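Long-range contact in ribulose bisphosphate carboxylase (Pyrococcus horikoshii, PDB 2D69), which probably catalyses the carboxylation of ribulose 1,5-bisphosphate to two molecules of 3-phosphoglycerate, as part of an archaeal AMP degradation pathway: residues 199-210 and 237-248. Sequence-based numbering, arbitrary orientation.
Sequences FEERVRKLYRVR and RAEMVANEGGQY. With SO4 (sulfate ion), chain I.
Phe199 lays one face of its ring against the aliphatic stem of Arg237, whose CG stands 3.8 Å from the ring centroid and 21° off the normal, a CH-pi contact. The pair joins two nearly parallel outer helices of the alpha/beta (TIM) barrel, 199-217 and 231-244, whose contacting segments approach to 9.8 Å between axes and cross at -23°. Arg237 runs extended from CG to NE, which carries its guanidinium past Phe199 CB to a salt bridge with Glu94 of a third subunit. The ring edge is also occupied: Val241 CG2 lies in plane, 3.8 Å from Phe199 CZ, and Met240 SD makes a Met-aromatic contact there. With an alanine in place of Phe199, the Arg237 stem would probably lose the surface it lies on and Val241 CG2 its neighbour at the ring edge. The Met240 thioether also crosses the Glu200 chain at about a right angle, SD 3.8 Å from Glu200 CG. Two turns on, Tyr207 is set with CG anti to its carbonyl carbon (chi1 -74°) and crosses Glu244 and Val241 at a slant, its OH 3.4 Å from Val241 CG1. That OH reaches water 1, which accepts from Tyr248 N at the start of strand 248-252. Gly246 CA packs 3.7 Å from Tyr207 CE2. After helix 231-244 Gly245 takes positive phi, and Gly246 N to Val241 O and Gly245 N to Ala242 O bonds complete a Schellman motif. Arg210, bent at chi2 and chi3, covers the Tyr207 ring edge while Tyr207 CD2 sits over the centre of its guanidinium; Glu222 and Lys221 O hold NH1. Its NH2 donates to water 2, which bridges to Glu244 O, and to Gly245 O at 3.1 Å, in the guanidinium plane but well above the carbonyl plane.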
ATOM      1  N   PHE A 199      -4.954 -27.469   2.959  1.00 13.91           N
ATOM      2  CA  PHE A 199      -5.965 -26.834   2.160  1.00 14.46           C
ATOM      3  C   PHE A 199      -5.407 -26.353   0.829  1.00 13.95           C
ATOM      4  O   PHE A 199      -5.942 -26.693  -0.256  1.00 12.36           O
ATOM      5  CB  PHE A 199      -6.654 -25.652   2.904  1.00 14.57           C
ATOM      6  CG  PHE A 199      -7.833 -25.137   2.149  1.00 13.78           C
ATOM      7  CD1 PHE A 199      -7.675 -24.176   1.109  1.00 15.67           C
ATOM      8  CD2 PHE A 199      -9.082 -25.713   2.347  1.00 11.11           C
ATOM      9  CE1 PHE A 199      -8.770 -23.771   0.330  1.00 13.09           C
ATOM     10  CE2 PHE A 199     -10.175 -25.271   1.604  1.00 13.86           C
ATOM     11  CZ  PHE A 199     -10.017 -24.337   0.551  1.00 10.66           C
ATOM     12  N   GLU A 200      -4.308 -25.614   0.860  1.00 15.37           N
ATOM     13  CA  GLU A 200      -3.807 -25.078  -0.441  1.00 17.02           C
ATOM     14  C   GLU A 200      -3.290 -26.109  -1.417  1.00 15.71           C
ATOM     15  O   GLU A 200      -3.320 -25.937  -2.710  1.00 14.35           O
ATOM     16  CB  GLU A 200      -2.768 -23.958  -0.233  1.00 19.24           C
ATOM     17  CG  GLU A 200      -2.599 -23.151  -1.562  1.00 24.95           C
ATOM     18  CD  GLU A 200      -1.892 -21.808  -1.409  1.00 31.44           C
ATOM     19  OE1 GLU A 200      -1.909 -21.022  -2.395  1.00 34.73           O
ATOM     20  OE2 GLU A 200      -1.321 -21.549  -0.317  1.00 36.19           O
ATOM     21  N   GLU A 201      -2.758 -27.187  -0.856  1.00 13.99           N
ATOM     22  CA  GLU A 201      -2.323 -28.333  -1.675  1.00 14.60           C
ATOM     23  C   GLU A 201      -3.539 -29.045  -2.259  1.00 14.00           C
ATOM     24  O   GLU A 201      -3.553 -29.404  -3.412  1.00 12.58           O
ATOM     25  CB  GLU A 201      -1.456 -29.280  -0.853  1.00 15.11           C
ATOM     26  CG  GLU A 201      -0.124 -28.664  -0.420  1.00 17.07           C
ATOM     27  CD  GLU A 201       0.714 -29.574   0.495  1.00 17.31           C
ATOM     28  OE1 GLU A 201       1.619 -28.989   1.174  1.00 15.38           O
ATOM     29  OE2 GLU A 201       0.485 -30.841   0.520  1.00 14.65           O
ATOM     30  N   ARG A 202      -4.593 -29.189  -1.465  1.00 13.30           N
ATOM     31  CA  ARG A 202      -5.835 -29.768  -1.963  1.00 13.93           C
ATOM     32  C   ARG A 202      -6.450 -28.914  -3.089  1.00 15.19           C
ATOM     33  O   ARG A 202      -6.781 -29.462  -4.155  1.00 14.43           O
ATOM     34  CB  ARG A 202      -6.842 -29.925  -0.841  1.00 13.56           C
ATOM     35  CG  ARG A 202      -8.015 -30.793  -1.233  1.00 12.51           C
ATOM     36  CD  ARG A 202      -8.756 -31.292  -0.036  1.00 12.20           C
ATOM     37  NE  ARG A 202      -9.698 -30.339   0.546  1.00 10.14           N
ATOM     38  CZ  ARG A 202      -9.546 -29.793   1.750  1.00 12.06           C
ATOM     39  NH1 ARG A 202      -8.435 -29.994   2.449  1.00 11.45           N
ATOM     40  NH2 ARG A 202     -10.525 -29.070   2.245  1.00 12.73           N
ATOM     41  N   VAL A 203      -6.533 -27.586  -2.919  1.00 15.53           N
ATOM     42  CA  VAL A 203      -7.060 -26.764  -4.028  1.00 16.76           C
ATOM     43  C   VAL A 203      -6.263 -26.874  -5.293  1.00 16.25           C
ATOM     44  O   VAL A 203      -6.817 -27.019  -6.387  1.00 16.05           O
ATOM     45  CB  VAL A 203      -7.341 -25.239  -3.722  1.00 19.00           C
ATOM     46  CG1 VAL A 203      -7.673 -24.981  -2.295  1.00 18.03           C
ATOM     47  CG2 VAL A 203      -6.247 -24.345  -4.164  1.00 23.70           C
ATOM     48  N   ARG A 204      -4.953 -26.776  -5.205  1.00 16.50           N
ATOM     49  CA  ARG A 204      -4.139 -26.924  -6.428  1.00 16.73           C
ATOM     50  C   ARG A 204      -4.424 -28.220  -7.124  1.00 16.14           C
ATOM     51  O   ARG A 204      -4.601 -28.262  -8.372  1.00 16.46           O
ATOM     52  CB  ARG A 204      -2.673 -26.834  -6.102  1.00 16.57           C
ATOM     53  CG  ARG A 204      -2.257 -25.444  -5.641  1.00 21.04           C
ATOM     54  CD  ARG A 204      -0.812 -25.433  -5.200  1.00 22.75           C
ATOM     55  NE  ARG A 204      -0.404 -24.259  -4.489  1.00 24.62           N
ATOM     56  CZ  ARG A 204       0.382 -24.267  -3.404  1.00 28.59           C
ATOM     57  NH1 ARG A 204       0.798 -25.411  -2.813  1.00 26.87           N
ATOM     58  NH2 ARG A 204       0.705 -23.102  -2.872  1.00 30.76           N
ATOM     59  N   LYS A 205      -4.468 -29.315  -6.372  1.00 13.39           N
ATOM     60  CA  LYS A 205      -4.646 -30.610  -7.045  1.00 14.29           C
ATOM     61  C   LYS A 205      -6.049 -30.845  -7.563  1.00 13.75           C
ATOM     62  O   LYS A 205      -6.230 -31.247  -8.694  1.00 14.19           O
ATOM     63  CB  LYS A 205      -4.215 -31.764  -6.131  1.00 14.79           C
ATOM     64  CG  LYS A 205      -4.311 -33.181  -6.693  1.00 16.33           C
ATOM     65  CD  LYS A 205      -3.379 -33.404  -7.874  1.00 17.14           C
ATOM     66  CE  LYS A 205      -3.494 -34.838  -8.362  1.00 20.12           C
ATOM     67  NZ  LYS A 205      -2.518 -35.135  -9.502  1.00 21.02           N
ATOM     68  N   LEU A 206      -7.055 -30.602  -6.740  1.00 14.00           N
ATOM     69  CA  LEU A 206      -8.406 -31.068  -7.065  1.00 14.26           C
ATOM     70  C   LEU A 206      -9.045 -30.319  -8.216  1.00 13.41           C
ATOM     71  O   LEU A 206      -9.843 -30.888  -8.962  1.00 13.28           O
ATOM     72  CB  LEU A 206      -9.304 -31.007  -5.842  1.00 13.87           C
ATOM     73  CG  LEU A 206      -9.336 -32.251  -4.966  1.00 16.55           C
ATOM     74  CD1 LEU A 206     -10.117 -33.318  -5.646  1.00 15.92           C
ATOM     75  CD2 LEU A 206      -7.892 -32.724  -4.630  1.00 20.15           C
ATOM     76  N   TYR A 207      -8.681 -29.061  -8.386  1.00 14.61           N
ATOM     77  CA  TYR A 207      -9.235 -28.257  -9.479  1.00 14.18           C
ATOM     78  C   TYR A 207      -8.604 -28.655 -10.797  1.00 15.84           C
ATOM     79  O   TYR A 207      -9.221 -28.515 -11.852  1.00 16.56           O
ATOM     80  CB  TYR A 207      -9.144 -26.736  -9.162  1.00 14.08           C
ATOM     81  CG  TYR A 207     -10.188 -26.343  -8.114  1.00 11.31           C
ATOM     82  CD1 TYR A 207      -9.869 -26.219  -6.767  1.00 14.48           C
ATOM     83  CD2 TYR A 207     -11.559 -26.191  -8.474  1.00 11.22           C
ATOM     84  CE1 TYR A 207     -10.820 -25.935  -5.870  1.00 10.67           C
ATOM     85  CE2 TYR A 207     -12.511 -25.904  -7.567  1.00 13.01           C
ATOM     86  CZ  TYR A 207     -12.156 -25.796  -6.251  1.00  8.67           C
ATOM     87  OH  TYR A 207     -13.060 -25.506  -5.261  1.00 17.07           O
ATOM     88  N   ARG A 208      -7.371 -29.139 -10.760  1.00 17.56           N
ATOM     89  CA  ARG A 208      -6.775 -29.746 -11.953  1.00 18.53           C
ATOM     90  C   ARG A 208      -7.508 -31.030 -12.378  1.00 16.74           C
ATOM     91  O   ARG A 208      -7.822 -31.230 -13.546  1.00 14.69           O
ATOM     92  CB  ARG A 208      -5.285 -30.043 -11.749  1.00 20.18           C
ATOM     93  CG  ARG A 208      -4.456 -28.776 -11.492  1.00 28.44           C
ATOM     94  CD  ARG A 208      -2.944 -29.016 -11.286  1.00 36.26           C
ATOM     95  NE  ARG A 208      -2.360 -29.537 -12.521  1.00 41.06           N
ATOM     96  CZ  ARG A 208      -2.106 -30.824 -12.787  1.00 48.16           C
ATOM     97  NH1 ARG A 208      -2.355 -31.788 -11.887  1.00 48.75           N
ATOM     98  NH2 ARG A 208      -1.578 -31.153 -13.981  1.00 49.97           N
ATOM     99  N   VAL A 209      -7.811 -31.876 -11.415  1.00 15.50           N
ATOM    100  CA  VAL A 209      -8.595 -33.077 -11.674  1.00 14.42           C
ATOM    101  C   VAL A 209      -9.979 -32.675 -12.196  1.00 15.58           C
ATOM    102  O   VAL A 209     -10.477 -33.246 -13.187  1.00 14.18           O
ATOM    103  CB  VAL A 209      -8.803 -33.883 -10.377  1.00 14.39           C
ATOM    104  CG1 VAL A 209      -9.790 -35.087 -10.578  1.00 12.93           C
ATOM    105  CG2 VAL A 209      -7.479 -34.360  -9.789  1.00 15.59           C
ATOM    106  N   ARG A 210     -10.594 -31.690 -11.523  1.00 14.50           N
ATOM    107  CA  ARG A 210     -11.875 -31.156 -11.901  1.00 15.67           C
ATOM    108  C   ARG A 210     -11.858 -30.766 -13.368  1.00 15.87           C
ATOM    109  O   ARG A 210     -12.725 -31.200 -14.149  1.00 16.52           O
ATOM    110  CB  ARG A 210     -12.212 -29.918 -11.042  1.00 16.30           C
ATOM    111  CG  ARG A 210     -13.610 -29.398 -11.163  1.00 17.61           C
ATOM    112  CD  ARG A 210     -13.851 -28.565 -12.394  1.00 17.29           C
ATOM    113  NE  ARG A 210     -13.234 -27.245 -12.349  1.00 16.27           N
ATOM    114  CZ  ARG A 210     -13.724 -26.168 -11.747  1.00 14.87           C
ATOM    115  NH1 ARG A 210     -14.860 -26.187 -11.051  1.00 16.26           N
ATOM    116  NH2 ARG A 210     -13.052 -25.014 -11.845  1.00 14.89           N
ATOM    117  N   ARG A 237      -8.810 -18.731   2.243  1.00 12.96           N
ATOM    118  CA  ARG A 237      -9.097 -19.997   1.560  1.00 13.07           C
ATOM    119  C   ARG A 237     -10.099 -19.757   0.399  1.00 12.93           C
ATOM    120  O   ARG A 237      -9.932 -20.287  -0.702  1.00 12.81           O
ATOM    121  CB  ARG A 237      -9.583 -21.040   2.562  1.00 12.60           C
ATOM    122  CG  ARG A 237      -8.447 -21.633   3.402  1.00 11.54           C
ATOM    123  CD  ARG A 237      -8.882 -22.640   4.512  1.00 12.54           C
ATOM    124  NE  ARG A 237      -7.682 -22.959   5.254  1.00 12.32           N
ATOM    125  CZ  ARG A 237      -7.576 -23.653   6.388  1.00 15.23           C
ATOM    126  NH1 ARG A 237      -6.374 -23.750   6.946  1.00 14.34           N
ATOM    127  NH2 ARG A 237      -8.624 -24.177   6.986  1.00 14.24           N
ATOM    128  N   ALA A 238     -11.090 -18.892   0.636  1.00 13.26           N
ATOM    129  CA  ALA A 238     -12.017 -18.450  -0.439  1.00 14.39           C
ATOM    130  C   ALA A 238     -11.248 -17.830  -1.574  1.00 14.31           C
ATOM    131  O   ALA A 238     -11.459 -18.182  -2.758  1.00 15.08           O
ATOM    132  CB  ALA A 238     -13.111 -17.500   0.118  1.00 14.06           C
ATOM    133  N   GLU A 239     -10.258 -16.992  -1.259  1.00 14.20           N
ATOM    134  CA  GLU A 239      -9.452 -16.386  -2.349  1.00 15.13           C
ATOM    135  C   GLU A 239      -8.678 -17.433  -3.135  1.00 13.84           C
ATOM    136  O   GLU A 239      -8.556 -17.384  -4.411  1.00 13.14           O
ATOM    137  CB  GLU A 239      -8.459 -15.336  -1.760  1.00 15.94           C
ATOM    138  CG  GLU A 239      -9.131 -14.095  -1.175  1.00 20.79           C
ATOM    139  CD  GLU A 239      -8.169 -13.128  -0.460  1.00 23.86           C
ATOM    140  OE1 GLU A 239      -7.079 -13.548  -0.042  1.00 27.48           O
ATOM    141  OE2 GLU A 239      -8.503 -11.946  -0.307  1.00 31.40           O
ATOM    142  N   MET A 240      -8.155 -18.428  -2.442  1.00 12.47           N
ATOM    143  CA  MET A 240      -7.451 -19.535  -3.131  1.00 14.13           C
ATOM    144  C   MET A 240      -8.361 -20.350  -4.051  1.00 13.34           C
ATOM    145  O   MET A 240      -7.977 -20.704  -5.172  1.00 14.15           O
ATOM    146  CB  MET A 240      -6.753 -20.470  -2.163  1.00 13.43           C
ATOM    147  CG  MET A 240      -5.608 -19.858  -1.353  1.00 17.43           C
ATOM    148  SD  MET A 240      -5.374 -21.054   0.030  1.00 19.84           S
ATOM    149  CE  MET A 240      -4.361 -20.073   1.230  1.00 19.56           C
ATOM    150  N   VAL A 241      -9.597 -20.569  -3.608  1.00 12.70           N
ATOM    151  CA  VAL A 241     -10.564 -21.314  -4.409  1.00 13.45           C
ATOM    152  C   VAL A 241     -10.851 -20.527  -5.698  1.00 12.38           C
ATOM    153  O   VAL A 241     -10.676 -21.055  -6.808  1.00 16.13           O
ATOM    154  CB  VAL A 241     -11.859 -21.630  -3.544  1.00 12.56           C
ATOM    155  CG1 VAL A 241     -12.988 -22.237  -4.462  1.00 12.61           C
ATOM    156  CG2 VAL A 241     -11.522 -22.611  -2.450  1.00 12.53           C
ATOM    157  N   ALA A 242     -11.186 -19.239  -5.579  1.00 14.05           N
ATOM    158  CA  ALA A 242     -11.546 -18.368  -6.733  1.00 14.38           C
ATOM    159  C   ALA A 242     -10.373 -18.295  -7.700  1.00 15.04           C
ATOM    160  O   ALA A 242     -10.520 -18.381  -8.934  1.00 15.33           O
ATOM    161  CB  ALA A 242     -11.907 -16.989  -6.263  1.00 15.99           C
ATOM    162  N   ASN A 243      -9.185 -18.183  -7.127  1.00 15.15           N
ATOM    163  CA  ASN A 243      -7.969 -18.140  -7.904  1.00 16.76           C
ATOM    164  C   ASN A 243      -7.714 -19.352  -8.733  1.00 14.96           C
ATOM    165  O   ASN A 243      -7.153 -19.268  -9.812  1.00 15.72           O
ATOM    166  CB  ASN A 243      -6.772 -17.966  -6.981  1.00 18.10           C
ATOM    167  CG  ASN A 243      -6.021 -16.825  -7.356  1.00 25.77           C
ATOM    168  OD1 ASN A 243      -6.339 -15.697  -6.860  1.00 36.45           O
ATOM    169  ND2 ASN A 243      -5.102 -16.998  -8.363  1.00 22.49           N
ATOM    170  N   GLU A 244      -8.140 -20.488  -8.227  1.00 14.67           N
ATOM    171  CA  GLU A 244      -7.995 -21.736  -8.942  1.00 15.57           C
ATOM    172  C   GLU A 244      -9.117 -22.002  -9.948  1.00 15.49           C
ATOM    173  O   GLU A 244      -9.046 -22.973 -10.683  1.00 15.99           O
ATOM    174  CB  GLU A 244      -7.808 -22.891  -7.940  1.00 15.90           C
ATOM    175  CG  GLU A 244      -6.857 -23.992  -8.392  1.00 19.63           C
ATOM    176  CD  GLU A 244      -5.406 -23.553  -8.561  1.00 21.33           C
ATOM    177  OE1 GLU A 244      -4.946 -22.654  -7.865  1.00 21.73           O
ATOM    178  OE2 GLU A 244      -4.715 -24.131  -9.400  1.00 28.79           O
ATOM    179  N   GLY A 245     -10.120 -21.135 -10.019  1.00 14.57           N
ATOM    180  CA  GLY A 245     -11.233 -21.340 -10.929  1.00 15.12           C
ATOM    181  C   GLY A 245     -12.508 -21.832 -10.264  1.00 15.41           C
ATOM    182  O   GLY A 245     -13.467 -22.106 -10.949  1.00 17.29           O
ATOM    183  N   GLY A 246     -12.535 -21.984  -8.960  1.00 14.02           N
ATOM    184  CA  GLY A 246     -13.727 -22.494  -8.308  1.00 14.33           C
ATOM    185  C   GLY A 246     -14.843 -21.488  -8.240  1.00 14.17           C
ATOM    186  O   GLY A 246     -14.598 -20.270  -8.153  1.00 14.06           O
ATOM    187  N   GLN A 247     -16.080 -21.981  -8.237  1.00 14.19           N
ATOM    188  CA  GLN A 247     -17.247 -21.122  -8.071  1.00 14.36           C
ATOM    189  C   GLN A 247     -18.074 -21.398  -6.847  1.00 13.49           C
ATOM    190  O   GLN A 247     -19.143 -20.816  -6.708  1.00 13.56           O
ATOM    191  CB  GLN A 247     -18.148 -21.131  -9.322  1.00 14.60           C
ATOM    192  CG  GLN A 247     -17.407 -20.718 -10.594  1.00 15.84           C
ATOM    193  CD  GLN A 247     -18.268 -20.628 -11.893  1.00 19.59           C
ATOM    194  OE1 GLN A 247     -18.358 -21.611 -12.642  1.00 18.69           O
ATOM    195  NE2 GLN A 247     -18.810 -19.430 -12.193  1.00 13.80           N
ATOM    196  N   TYR A 248     -17.607 -22.277  -5.960  1.00 13.83           N
ATOM    197  CA  TYR A 248     -18.298 -22.609  -4.708  1.00 13.11           C
ATOM    198  C   TYR A 248     -17.352 -22.712  -3.501  1.00 12.58           C
ATOM    199  O   TYR A 248     -16.243 -23.181  -3.608  1.00 13.45           O
ATOM    200  CB  TYR A 248     -18.913 -24.007  -4.846  1.00 12.55           C
ATOM    201  CG  TYR A 248     -20.329 -24.260  -5.360  1.00 12.39           C
ATOM    202  CD1 TYR A 248     -20.547 -24.958  -6.584  1.00 11.66           C
ATOM    203  CD2 TYR A 248     -21.415 -23.981  -4.597  1.00 12.52           C
ATOM    204  CE1 TYR A 248     -21.822 -25.350  -6.964  1.00 12.65           C
ATOM    205  CE2 TYR A 248     -22.702 -24.324  -5.002  1.00 13.62           C
ATOM    206  CZ  TYR A 248     -22.895 -25.020  -6.181  1.00 11.52           C
ATOM    207  OH  TYR A 248     -24.158 -25.390  -6.520  1.00 13.43           O
TER
HETATM  208  S   SO4 I1005      -4.937 -34.662 -12.844  1.00131.79           S
HETATM  209  O1  SO4 I1005      -4.197 -35.106 -14.019  1.00132.46           O
HETATM  210  O2  SO4 I1005      -6.097 -35.531 -12.651  1.00131.75           O
HETATM  211  O3  SO4 I1005      -4.057 -34.690 -11.677  1.00131.55           O
HETATM  212  O4  SO4 I1005      -5.387 -33.295 -13.070  1.00132.73           O
HETATM  213  O   HOH W   1     -15.195 -24.252  -5.967  1.00 20.93           O
HETATM  214  O   HOH W   2     -10.281 -24.513 -12.635  1.00 25.95           O